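Ethyl tert-butyl ether degradation EthD protein (Ralstonia eutropha JMP134, PDB 3BF4) is of unknown function but has a ferredoxin-like fold and belongs to the EthD family, to which oxidoreductase activity is tentatively assigned. Local coordinates at residues N24-F35 against I105-Q116; F35-M45 against F76-C84. The protein carries 3 engineered substitutions. All blocks are in the same frame, centred on the assembly; numbering follows the deposited sequence.

Contact 1. Residues N24-F35 against I105-Q116; sequences NVMYPYTEGARF and IANYTDIAPVLQ. With EDO (1,2-ethanediol), chain C.
Tyr-27 and Tyr-108 cross at about a right angle and join through their hydroxyls, OH to OH 2.6 Å, a hydrogen bond that either could donate. Tyr-27 OH also bonds O1 of a bound 1,2-ethanediol at 2.8 Å, so its hydroxyl has two polar partners in the crystal. The ring itself is sandwiched: Pro-113 CB makes a CH-pi contact over one face, 3.7 Å from the centroid, and Phe-35 CE2 lies over the opposite face. Ile-111 O meets its edge in plane. Tyr-108 comes to Phe-35 edge first, an offset edge-to-face pair with planes at 76°; its CG sits between backbone N and carbonyl carbon (chi1 61°), which swings the ring back toward residues 24-35.

Beyond the aromatic group, Thr-109 OG1 donates to Arg-34 O at 2.7 Å, in the carbonyl plane, and accepts from Ile-111 N in an ST turn. Arg-34, bent at chi3 (61°), grips Ala-106 O end-on with NH1 and NH2, both approaching from the same face of that carbonyl. In the conformer given here, NH2 also forms a long salt bridge with Asp-110 OD1, 3.3 Å. Ile-111 wedges its CG2 against Pro-28 CD (3.6 Å).

The backbones pair antiparallel, Asn-24 with Gln-116 and Met-26 with Val-114 as hydrogen-bonded pairs around the non-hydrogen-bonded pair Val-25 and Leu-115. The selenomethionine Met-26 lays CE against Val-114 CG1, 3.8 Å away. Their face of the sheet packs on the second subunit. Asn-24 OD1 bonds Lys-22 NZ of its own chain and its ND2 Glu-62 of the second subunit; Gln-116 NE2 bonds Phe-76 O of the second subunit. Strand 114-120 ends the chain's sheet beside 21-28, which pairs on its other side with 76-84.

Contact 2. Residues F35-M45 against F76-C84; sequences FDHAYYCDRHM and FVAMCAFIC. With EDO (1,2-ethanediol), chain C.
Tyr-40 OH, 3.3 Å from Cys-80 CB, hydrogen-bonds O1 of the bound 1,2-ethanediol at 2.8 Å. In this ferredoxin-like fold, helix 37-52 covers one face of the antiparallel sheet, and its first turns run at 18° to strand 78-84 with the axes 10.8 Å apart. No hydrogen bond joins the two segments; the contact is made almost wholly by side chains.

Tyr-40 has CG anti to the backbone N (chi1 -176°), which carries its ring toward the strand. Phe-35 CZ lies over one face of that ring and Met-45 CG over the other. Phe-35 also presses its far end on Ala-78, CZ to CB 3.3 Å, and sets CD1 over the centre of the His-37 ring. His-37 turns an edge to Val-77 O, and its NE2 meets Val-77 CG2 at 3.6 Å.

Asp-36 is the N-cap residue, its OD1 accepting from Tyr-39 N and, weakly, from Ala-38 N. Further along, a pi-type turn at 40-44 precedes the bent selenomethionine Met-45. His-44, whose ND1 bonds Asp-104, receives a weak bond at NE2 from the diol O2. Met-45 makes an oblique Met-aromatic contact with Phe-82, SE lying 5.1 Å from the ring centroid and CE 3.4 Å from Phe-82 CE1.

Contacts 1 and 2 lie with centres about 10 Å apart and share Phe-35, where the loop after strand 21-28 leads into helix 37-52. Tyr-108 O probably accepts from Asp-36 N at 2.8 Å, tying the 105-116 segment to the helix start, and Tyr-27 N probably bonds Ala-78 O at 2.9 Å within the sheet. Between the contacts, Tyr-108 CE1 packs 3.4 Å from Tyr-40 CD1. Tyr-27 from contact 1 and Tyr-40 and His-44 from contact 2 all bond the same 1,2-ethanediol, His-44 weakly. That molecule is probably from the crystallisation liquor, but it may mark a pocket between helix and sheet, with Met-45 SE and Cys-80 SG also close by; any natural ligand is not established.

Contact 1. Residues N24-F35 against I105-Q116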
loop_
_atom_site.group_PDB
_atom_site.type_symbol
_atom_site.label_atom_id
_atom_site.label_comp_id
_atom_site.label_asym_id
_atom_site.label_seq_id
_atom_site.Cartn_x
_atom_site.Cartn_y
_atom_site.Cartn_z
ATOM N N ASN A 24 -6.774 -0.258 -1.707
ATOM C CA ASN A 24 -6.085 0.324 -0.564
ATOM C C ASN A 24 -7.018 1.219 0.244
ATOM O O ASN A 24 -7.674 2.086 -0.338
ATOM C CB ASN A 24 -4.934 1.210 -1.070
ATOM C CG ASN A 24 -3.898 0.430 -1.872
ATOM O OD1 ASN A 24 -3.286 -0.484 -1.353
ATOM N ND2 ASN A 24 -3.689 0.812 -3.130
ATOM N N VAL A 25 -7.113 0.987 1.559
ATOM C CA VAL A 25 -7.866 1.873 2.464
ATOM C C VAL A 25 -6.784 2.413 3.398
ATOM O O VAL A 25 -6.068 1.634 4.035
ATOM C CB VAL A 25 -8.972 1.166 3.224
ATOM C CG1 VAL A 25 -9.782 2.188 4.042
ATOM C CG2 VAL A 25 -9.874 0.403 2.260
HETATM N N MSE A 26 -6.648 3.735 3.439
HETATM C CA MSE A 26 -5.553 4.406 4.134
HETATM C C MSE A 26 -6.090 5.520 5.024
HETATM O O MSE A 26 -6.657 6.487 4.522
HETATM C CB MSE A 26 -4.591 4.936 3.075
HETATM C CG MSE A 26 -4.139 3.842 2.108
HETATM SE SE MSE A 26 -3.148 4.451 0.581
HETATM C CE MSE A 26 -4.494 5.594 -0.255
ATOM N N TYR A 27 -5.914 5.365 6.340
ATOM C CA TYR A 27 -6.448 6.298 7.337
ATOM C C TYR A 27 -5.364 7.287 7.713
ATOM O O TYR A 27 -4.410 6.877 8.368
ATOM C CB TYR A 27 -6.925 5.535 8.580
ATOM C CG TYR A 27 -8.087 4.616 8.309
ATOM C CD1 TYR A 27 -9.404 5.029 8.555
ATOM C CD2 TYR A 27 -7.883 3.329 7.788
ATOM C CE1 TYR A 27 -10.493 4.177 8.304
ATOM C CE2 TYR A 27 -8.953 2.476 7.529
ATOM C CZ TYR A 27 -10.259 2.904 7.783
ATOM O OH TYR A 27 -11.316 2.063 7.533
ATOM N N PRO A 28 -5.494 8.576 7.299
ATOM C CA PRO A 28 -4.477 9.570 7.629
ATOM C C PRO A 28 -4.279 9.747 9.138
ATOM O O PRO A 28 -5.264 9.724 9.898
ATOM C CB PRO A 28 -5.040 10.870 7.036
ATOM C CG PRO A 28 -6.004 10.460 6.040
ATOM C CD PRO A 28 -6.593 9.199 6.529
ATOM N N TYR A 29 -3.016 9.878 9.546
ATOM C CA TYR A 29 -2.657 10.100 10.943
ATOM C C TYR A 29 -3.077 11.519 11.300
ATOM O O TYR A 29 -2.717 12.459 10.592
ATOM C CB TYR A 29 -1.143 9.935 11.163
ATOM C CG TYR A 29 -0.651 10.183 12.590
ATOM C CD1 TYR A 29 -0.519 9.131 13.510
ATOM C CD2 TYR A 29 -0.302 11.471 13.016
ATOM C CE1 TYR A 29 -0.062 9.360 14.834
ATOM C CE2 TYR A 29 0.156 11.713 14.330
ATOM C CZ TYR A 29 0.272 10.656 15.232
ATOM O OH TYR A 29 0.725 10.905 16.519
ATOM N N THR A 30 -3.844 11.650 12.376
ATOM C CA THR A 30 -4.300 12.945 12.894
ATOM C C THR A 30 -3.988 12.935 14.403
ATOM O O THR A 30 -4.523 12.088 15.134
ATOM C CB THR A 30 -5.815 13.161 12.629
ATOM O OG1 THR A 30 -6.161 12.713 11.301
ATOM C CG2 THR A 30 -6.180 14.628 12.808
ATOM N N GLU A 31 -3.088 13.832 14.839
ATOM C CA GLU A 31 -2.628 13.938 16.247
ATOM C C GLU A 31 -3.776 13.917 17.267
ATOM O O GLU A 31 -4.636 14.804 17.251
ATOM C CB GLU A 31 -1.790 15.214 16.453
ATOM N N GLY A 32 -3.809 12.874 18.101
ATOM C CA GLY A 32 -4.850 12.703 19.125
ATOM C C GLY A 32 -6.148 12.016 18.719
ATOM O O GLY A 32 -6.912 11.616 19.604
ATOM N N ALA A 33 -6.403 11.871 17.410
ATOM C CA ALA A 33 -7.633 11.233 16.898
ATOM C C ALA A 33 -7.698 9.751 17.249
ATOM O O ALA A 33 -6.673 9.089 17.374
ATOM C CB ALA A 33 -7.762 11.413 15.386
ATOM N N ARG A 34 -8.918 9.247 17.378
ATOM C CA ARG A 34 -9.170 7.860 17.763
ATOM C C ARG A 34 -8.982 6.843 16.621
ATOM O O ARG A 34 -9.484 7.050 15.515
ATOM C CB ARG A 34 -10.609 7.745 18.302
ATOM C CG ARG A 34 -11.051 6.349 18.774
ATOM C CD ARG A 34 -12.408 6.410 19.415
ATOM N NE ARG A 34 -13.432 6.888 18.478
ATOM C CZ ARG A 34 -14.247 6.135 17.722
ATOM N NH1 ARG A 34 -14.230 4.796 17.751
ATOM N NH2 ARG A 34 -15.116 6.751 16.923
ATOM N N PHE A 35 -8.251 5.764 16.911
ATOM C CA PHE A 35 -8.151 4.606 16.021
ATOM C C PHE A 35 -7.888 3.328 16.830
ATOM O O PHE A 35 -6.752 3.080 17.259
ATOM C CB PHE A 35 -7.105 4.741 14.922
ATOM C CG PHE A 35 -7.292 3.723 13.815
ATOM C CD1 PHE A 35 -6.768 2.421 13.923
ATOM C CD2 PHE A 35 -8.033 4.053 12.682
ATOM C CE1 PHE A 35 -6.975 1.473 12.909
ATOM C CE2 PHE A 35 -8.234 3.122 11.655
ATOM C CZ PHE A 35 -7.709 1.832 11.766
ATOM N N ILE A 105 -17.354 1.783 10.476
ATOM C CA ILE A 105 -16.129 2.579 10.656
ATOM C C ILE A 105 -16.161 3.370 11.982
ATOM O O ILE A 105 -15.148 3.432 12.682
ATOM C CB ILE A 105 -15.788 3.480 9.429
ATOM C CG1 ILE A 105 -15.682 2.647 8.133
ATOM C CG2 ILE A 105 -14.460 4.216 9.666
ATOM C CD1 ILE A 105 -15.385 3.468 6.872
ATOM N N ALA A 106 -17.322 3.923 12.335
ATOM C CA ALA A 106 -17.506 4.662 13.610
ATOM C C ALA A 106 -17.193 3.846 14.883
ATOM O O ALA A 106 -16.945 4.429 15.928
ATOM C CB ALA A 106 -18.930 5.234 13.704
ATOM N N ASN A 107 -17.237 2.515 14.798
ATOM C CA ASN A 107 -16.926 1.643 15.933
ATOM C C ASN A 107 -15.442 1.574 16.309
ATOM O O ASN A 107 -15.117 1.105 17.402
ATOM C CB ASN A 107 -17.482 0.234 15.684
ATOM C CG ASN A 107 -19.003 0.217 15.579
ATOM O OD1 ASN A 107 -19.693 0.920 16.313
ATOM N ND2 ASN A 107 -19.526 -0.587 14.669
ATOM N N TYR A 108 -14.549 1.984 15.407
ATOM C CA TYR A 108 -13.106 2.015 15.687
ATOM C C TYR A 108 -12.400 3.337 15.387
ATOM O O TYR A 108 -11.277 3.511 15.851
ATOM C CB TYR A 108 -12.380 0.858 14.979
ATOM C CG TYR A 108 -12.480 0.850 13.467
ATOM C CD1 TYR A 108 -11.532 1.501 12.675
ATOM C CD2 TYR A 108 -13.497 0.145 12.826
ATOM C CE1 TYR A 108 -11.623 1.479 11.258
ATOM C CE2 TYR A 108 -13.590 0.099 11.433
ATOM C CZ TYR A 108 -12.666 0.781 10.652
ATOM O OH TYR A 108 -12.764 0.755 9.294
ATOM N N THR A 109 -13.018 4.255 14.639
ATOM C CA THR A 109 -12.381 5.526 14.304
ATOM C C THR A 109 -13.330 6.599 13.762
ATOM O O THR A 109 -14.400 6.282 13.219
ATOM C CB THR A 109 -11.269 5.323 13.211
ATOM O OG1 THR A 109 -10.488 6.518 13.062
ATOM C CG2 THR A 109 -11.868 4.931 11.821
ATOM N N ASP A 110 -12.948 7.868 13.921
ATOM C CA ASP A 110 -13.651 9.014 13.306
ATOM C C ASP A 110 -12.845 9.574 12.114
ATOM O O ASP A 110 -13.222 10.601 11.541
ATOM C CB ASP A 110 -13.948 10.121 14.339
ATOM C CG ASP A 110 -15.110 9.783 15.273
ATOM O OD1 ASP A 110 -16.101 9.144 14.844
ATOM O OD2 ASP A 110 -15.044 10.191 16.450
ATOM N N ILE A 111 -11.782 8.875 11.705
ATOM C CA ILE A 111 -10.940 9.287 10.575
ATOM C C ILE A 111 -11.573 8.786 9.267
ATOM O O ILE A 111 -11.865 7.596 9.144
ATOM C CB ILE A 111 -9.483 8.731 10.711
ATOM C CG1 ILE A 111 -8.834 9.234 12.022
ATOM C CG2 ILE A 111 -8.642 9.124 9.489
ATOM C CD1 ILE A 111 -7.400 8.764 12.262
ATOM N N ALA A 112 -11.787 9.704 8.321
ATOM C CA ALA A 112 -12.308 9.377 6.988
ATOM C C ALA A 112 -11.106 8.834 6.183
ATOM O O ALA A 112 -10.107 9.553 6.018
ATOM C CB ALA A 112 -12.901 10.616 6.299
ATOM N N PRO A 113 -11.179 7.573 5.714
ATOM C CA PRO A 113 -10.060 7.028 4.955
ATOM C C PRO A 113 -9.999 7.502 3.505
ATOM O O PRO A 113 -10.995 7.990 2.946
ATOM C CB PRO A 113 -10.320 5.518 4.984
ATOM C CG PRO A 113 -11.769 5.402 5.103
ATOM C CD PRO A 113 -12.268 6.588 5.850
ATOM N N VAL A 114 -8.804 7.382 2.937
ATOM C CA VAL A 114 -8.543 7.621 1.521
ATOM C C VAL A 114 -8.595 6.208 0.911
ATOM O O VAL A 114 -7.979 5.278 1.443
ATOM C CB VAL A 114 -7.188 8.296 1.293
ATOM C CG1 VAL A 114 -6.915 8.501 -0.201
ATOM C CG2 VAL A 114 -7.129 9.635 2.036
ATOM N N LEU A 115 -9.378 6.050 -0.155
ATOM C CA LEU A 115 -9.527 4.792 -0.863
ATOM C C LEU A 115 -8.922 4.919 -2.247
ATOM O O LEU A 115 -9.158 5.908 -2.943
ATOM C CB LEU A 115 -11.003 4.386 -0.956
ATOM C CG LEU A 115 -11.295 2.992 -1.571
ATOM C CD1 LEU A 115 -12.498 2.317 -0.900
ATOM C CD2 LEU A 115 -11.480 3.009 -3.112
ATOM N N GLN A 116 -8.171 3.896 -2.640
ATOM C CA GLN A 116 -7.537 3.820 -3.944
ATOM C C GLN A 116 -7.582 2.415 -4.517
ATOM O O GLN A 116 -7.366 1.455 -3.791
ATOM C CB GLN A 116 -6.056 4.241 -3.823
ATOM C CG GLN A 116 -5.225 3.995 -5.084
ATOM C CD GLN A 116 -3.964 4.801 -5.197
ATOM O OE1 GLN A 116 -3.831 5.868 -4.610
ATOM N NE2 GLN A 116 -3.059 4.329 -6.042
HETATM C C1 EDO C . -11.279 -1.367 5.699
HETATM O O1 EDO C . -10.483 -0.228 6.082
HETATM C C2 EDO C . -12.649 -0.978 5.134
HETATM O O2 EDO C . -13.094 0.277 5.657
#

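Contact 2. Residues F35-M45 against F76-C84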
loop_
_atom_site.group_PDB
_atom_site.type_symbol
_atom_site.label_atom_id
_atom_site.label_comp_id
_atom_site.label_asym_id
_atom_site.label_seq_id
_atom_site.Cartn_x
_atom_site.Cartn_y
_atom_site.Cartn_z
ATOM N N PHE A 35 -8.251 5.764 16.911
ATOM C CA PHE A 35 -8.151 4.606 16.021
ATOM C C PHE A 35 -7.888 3.328 16.830
ATOM O O PHE A 35 -6.752 3.080 17.259
ATOM C CB PHE A 35 -7.105 4.741 14.922
ATOM C CG PHE A 35 -7.292 3.723 13.815
ATOM C CD1 PHE A 35 -6.768 2.421 13.923
ATOM C CD2 PHE A 35 -8.033 4.053 12.682
ATOM C CE1 PHE A 35 -6.975 1.473 12.909
ATOM C CE2 PHE A 35 -8.234 3.122 11.655
ATOM C CZ PHE A 35 -7.709 1.832 11.766
ATOM N N ASP A 36 -8.938 2.525 17.012
ATOM C CA ASP A 36 -8.868 1.260 17.747
ATOM C C ASP A 36 -8.308 0.203 16.792
ATOM O O ASP A 36 -9.048 -0.388 16.015
ATOM C CB ASP A 36 -10.264 0.887 18.283
ATOM C CG ASP A 36 -10.270 -0.368 19.168
ATOM O OD1 ASP A 36 -9.275 -1.121 19.224
ATOM O OD2 ASP A 36 -11.310 -0.612 19.805
ATOM N N HIS A 37 -6.997 -0.024 16.867
ATOM C CA HIS A 37 -6.320 -1.004 15.998
ATOM C C HIS A 37 -6.764 -2.450 16.242
ATOM O O HIS A 37 -6.741 -3.246 15.301
ATOM C CB HIS A 37 -4.793 -0.924 16.127
ATOM C CG HIS A 37 -4.213 0.379 15.687
ATOM N ND1 HIS A 37 -3.772 0.600 14.399
ATOM C CD2 HIS A 37 -3.992 1.531 16.365
ATOM C CE1 HIS A 37 -3.308 1.833 14.302
ATOM N NE2 HIS A 37 -3.429 2.419 15.480
ATOM N N ALA A 38 -7.153 -2.780 17.482
ATOM C CA ALA A 38 -7.624 -4.133 17.847
ATOM C C ALA A 38 -8.961 -4.454 17.181
ATOM O O ALA A 38 -9.102 -5.504 16.564
ATOM C CB ALA A 38 -7.740 -4.297 19.385
ATOM N N TYR A 39 -9.935 -3.551 17.312
ATOM C CA TYR A 39 -11.260 -3.722 16.685
ATOM C C TYR A 39 -11.103 -3.806 15.163
ATOM O O TYR A 39 -11.687 -4.667 14.511
ATOM C CB TYR A 39 -12.202 -2.552 17.044
ATOM C CG TYR A 39 -13.642 -2.750 16.594
ATOM C CD1 TYR A 39 -14.025 -2.519 15.253
ATOM C CD2 TYR A 39 -14.631 -3.168 17.499
ATOM C CE1 TYR A 39 -15.340 -2.702 14.832
ATOM C CE2 TYR A 39 -15.973 -3.355 17.079
ATOM C CZ TYR A 39 -16.311 -3.121 15.744
ATOM O OH TYR A 39 -17.600 -3.295 15.300
ATOM N N TYR A 40 -10.313 -2.891 14.619
ATOM C CA TYR A 40 -10.047 -2.840 13.187
ATOM C C TYR A 40 -9.562 -4.180 12.636
ATOM O O TYR A 40 -10.131 -4.715 11.693
ATOM C CB TYR A 40 -9.019 -1.745 12.890
ATOM C CG TYR A 40 -8.750 -1.538 11.435
ATOM C CD1 TYR A 40 -9.804 -1.258 10.551
ATOM C CD2 TYR A 40 -7.447 -1.560 10.926
ATOM C CE1 TYR A 40 -9.576 -1.030 9.195
ATOM C CE2 TYR A 40 -7.206 -1.324 9.550
ATOM C CZ TYR A 40 -8.276 -1.062 8.700
ATOM O OH TYR A 40 -8.048 -0.853 7.370
ATOM N N CYS A 41 -8.553 -4.729 13.292
ATOM C CA CYS A 41 -7.937 -5.982 12.891
ATOM C C CYS A 41 -8.743 -7.268 13.147
ATOM O O CYS A 41 -8.815 -8.104 12.254
ATOM C CB CYS A 41 -6.597 -6.113 13.608
ATOM S SG CYS A 41 -5.699 -7.588 13.212
ATOM N N ASP A 42 -9.294 -7.427 14.355
ATOM C CA ASP A 42 -10.024 -8.675 14.721
ATOM C C ASP A 42 -11.537 -8.646 14.489
ATOM O O ASP A 42 -12.137 -9.720 14.424
ATOM C CB ASP A 42 -9.666 -9.319 16.112
ATOM C CG ASP A 42 -8.734 -8.478 16.986
ATOM O OD1 ASP A 42 -7.646 -8.114 16.492
ATOM O OD2 ASP A 42 -9.047 -8.241 18.180
ATOM N N ARG A 43 -12.150 -7.462 14.337
ATOM C CA ARG A 43 -13.618 -7.353 14.114
ATOM C C ARG A 43 -13.972 -6.832 12.730
ATOM O O ARG A 43 -14.676 -7.497 11.975
ATOM C CB ARG A 43 -14.281 -6.448 15.168
ATOM C CG ARG A 43 -14.046 -6.851 16.635
ATOM C CD ARG A 43 -14.967 -7.952 17.069
ATOM N NE ARG A 43 -16.337 -7.455 17.272
ATOM C CZ ARG A 43 -16.845 -6.951 18.411
ATOM N NH1 ARG A 43 -16.118 -6.842 19.536
ATOM N NH2 ARG A 43 -18.121 -6.542 18.429
ATOM N N HIS A 44 -13.459 -5.654 12.383
ATOM C CA HIS A 44 -13.808 -5.029 11.114
ATOM C C HIS A 44 -13.292 -5.773 9.865
ATOM O O HIS A 44 -14.100 -6.124 9.003
ATOM C CB HIS A 44 -13.386 -3.562 11.088
ATOM C CG HIS A 44 -13.804 -2.837 9.844
ATOM N ND1 HIS A 44 -15.101 -2.427 9.618
ATOM C CD2 HIS A 44 -13.091 -2.438 8.771
ATOM C CE1 HIS A 44 -15.166 -1.808 8.457
ATOM N NE2 HIS A 44 -13.962 -1.805 7.921
HETATM N N MSE A 45 -11.984 -6.012 9.779
HETATM C CA MSE A 45 -11.376 -6.658 8.590
HETATM C C MSE A 45 -11.919 -8.062 8.255
HETATM O O MSE A 45 -12.149 -8.346 7.078
HETATM C CB MSE A 45 -9.844 -6.679 8.668
HETATM C CG MSE A 45 -9.160 -5.307 8.639
HETATM SE SE MSE A 45 -9.468 -4.354 7.001
HETATM C CE MSE A 45 -8.609 -5.613 5.767
ATOM N N PHE A 76 -0.119 7.711 7.447
ATOM C CA PHE A 76 -1.322 6.941 7.735
ATOM C C PHE A 76 -1.156 6.134 9.015
ATOM O O PHE A 76 -0.187 5.384 9.148
ATOM C CB PHE A 76 -1.625 6.000 6.562
ATOM C CG PHE A 76 -1.766 6.724 5.257
ATOM C CD1 PHE A 76 -2.916 7.463 4.982
ATOM C CD2 PHE A 76 -0.726 6.729 4.325
ATOM C CE1 PHE A 76 -3.056 8.188 3.772
ATOM C CE2 PHE A 76 -0.843 7.438 3.118
ATOM C CZ PHE A 76 -2.020 8.173 2.838
ATOM N N VAL A 77 -2.087 6.319 9.953
ATOM C CA VAL A 77 -2.100 5.580 11.228
ATOM C C VAL A 77 -2.323 4.075 10.988
ATOM O O VAL A 77 -1.703 3.225 11.646
ATOM C CB VAL A 77 -3.171 6.138 12.232
ATOM C CG1 VAL A 77 -4.603 5.960 11.728
ATOM C CG2 VAL A 77 -3.006 5.491 13.598
ATOM N N ALA A 78 -3.194 3.766 10.034
ATOM C CA ALA A 78 -3.494 2.392 9.658
ATOM C C ALA A 78 -3.784 2.328 8.156
ATOM O O ALA A 78 -4.227 3.315 7.553
ATOM C CB ALA A 78 -4.646 1.872 10.466
HETATM N N MSE A 79 -3.459 1.183 7.559
HETATM C CA MSE A 79 -3.720 0.915 6.153
HETATM C C MSE A 79 -4.063 -0.549 5.997
HETATM O O MSE A 79 -3.637 -1.365 6.799
HETATM C CB MSE A 79 -2.495 1.205 5.274
HETATM C CG MSE A 79 -1.938 2.595 5.370
HETATM SE SE MSE A 79 -0.304 2.776 4.315
HETATM C CE MSE A 79 -0.981 2.437 2.531
ATOM N N CYS A 80 -4.888 -0.861 5.006
ATOM C CA CYS A 80 -5.161 -2.252 4.620
ATOM C C CYS A 80 -5.179 -2.322 3.111
ATOM O O CYS A 80 -5.213 -1.291 2.431
ATOM C CB CYS A 80 -6.491 -2.784 5.158
ATOM S SG CYS A 80 -7.956 -2.196 4.288
ATOM N N ALA A 81 -5.161 -3.548 2.607
ATOM C CA ALA A 81 -5.297 -3.789 1.184
ATOM C C ALA A 81 -6.075 -5.064 0.926
ATOM O O ALA A 81 -5.864 -6.043 1.611
ATOM C CB ALA A 81 -3.940 -3.834 0.499
ATOM N N PHE A 82 -6.994 -5.010 -0.044
ATOM C CA PHE A 82 -7.754 -6.161 -0.508
ATOM C C PHE A 82 -7.229 -6.476 -1.910
ATOM O O PHE A 82 -7.325 -5.638 -2.812
ATOM C CB PHE A 82 -9.253 -5.851 -0.549
ATOM C CG PHE A 82 -9.798 -5.404 0.767
ATOM C CD1 PHE A 82 -10.113 -6.340 1.758
ATOM C CD2 PHE A 82 -9.978 -4.050 1.038
ATOM C CE1 PHE A 82 -10.608 -5.926 3.015
ATOM C CE2 PHE A 82 -10.477 -3.631 2.278
ATOM C CZ PHE A 82 -10.793 -4.565 3.269
ATOM N N ILE A 83 -6.642 -7.660 -2.063
ATOM C CA ILE A 83 -6.115 -8.149 -3.331
ATOM C C ILE A 83 -7.281 -8.918 -3.955
ATOM O O ILE A 83 -7.797 -9.876 -3.346
ATOM C CB ILE A 83 -4.827 -9.004 -3.131
ATOM C CG1 ILE A 83 -3.647 -8.084 -2.777
ATOM C CG2 ILE A 83 -4.467 -9.820 -4.394
ATOM C CD1 ILE A 83 -3.785 -7.336 -1.450
ATOM N N CYS A 84 -7.715 -8.455 -5.133
ATOM C CA CYS A 84 -8.880 -8.986 -5.846
ATOM C C CYS A 84 -8.546 -9.271 -7.300
ATOM O O CYS A 84 -7.855 -8.476 -7.949
ATOM C CB CYS A 84 -10.003 -7.942 -5.800
ATOM S SG CYS A 84 -10.444 -7.428 -4.098
HETATM C C1 EDO C . -11.279 -1.367 5.699
HETATM O O1 EDO C . -10.483 -0.228 6.082
HETATM C C2 EDO C . -12.649 -0.978 5.134
HETATM O O2 EDO C . -13.094 0.277 5.657
#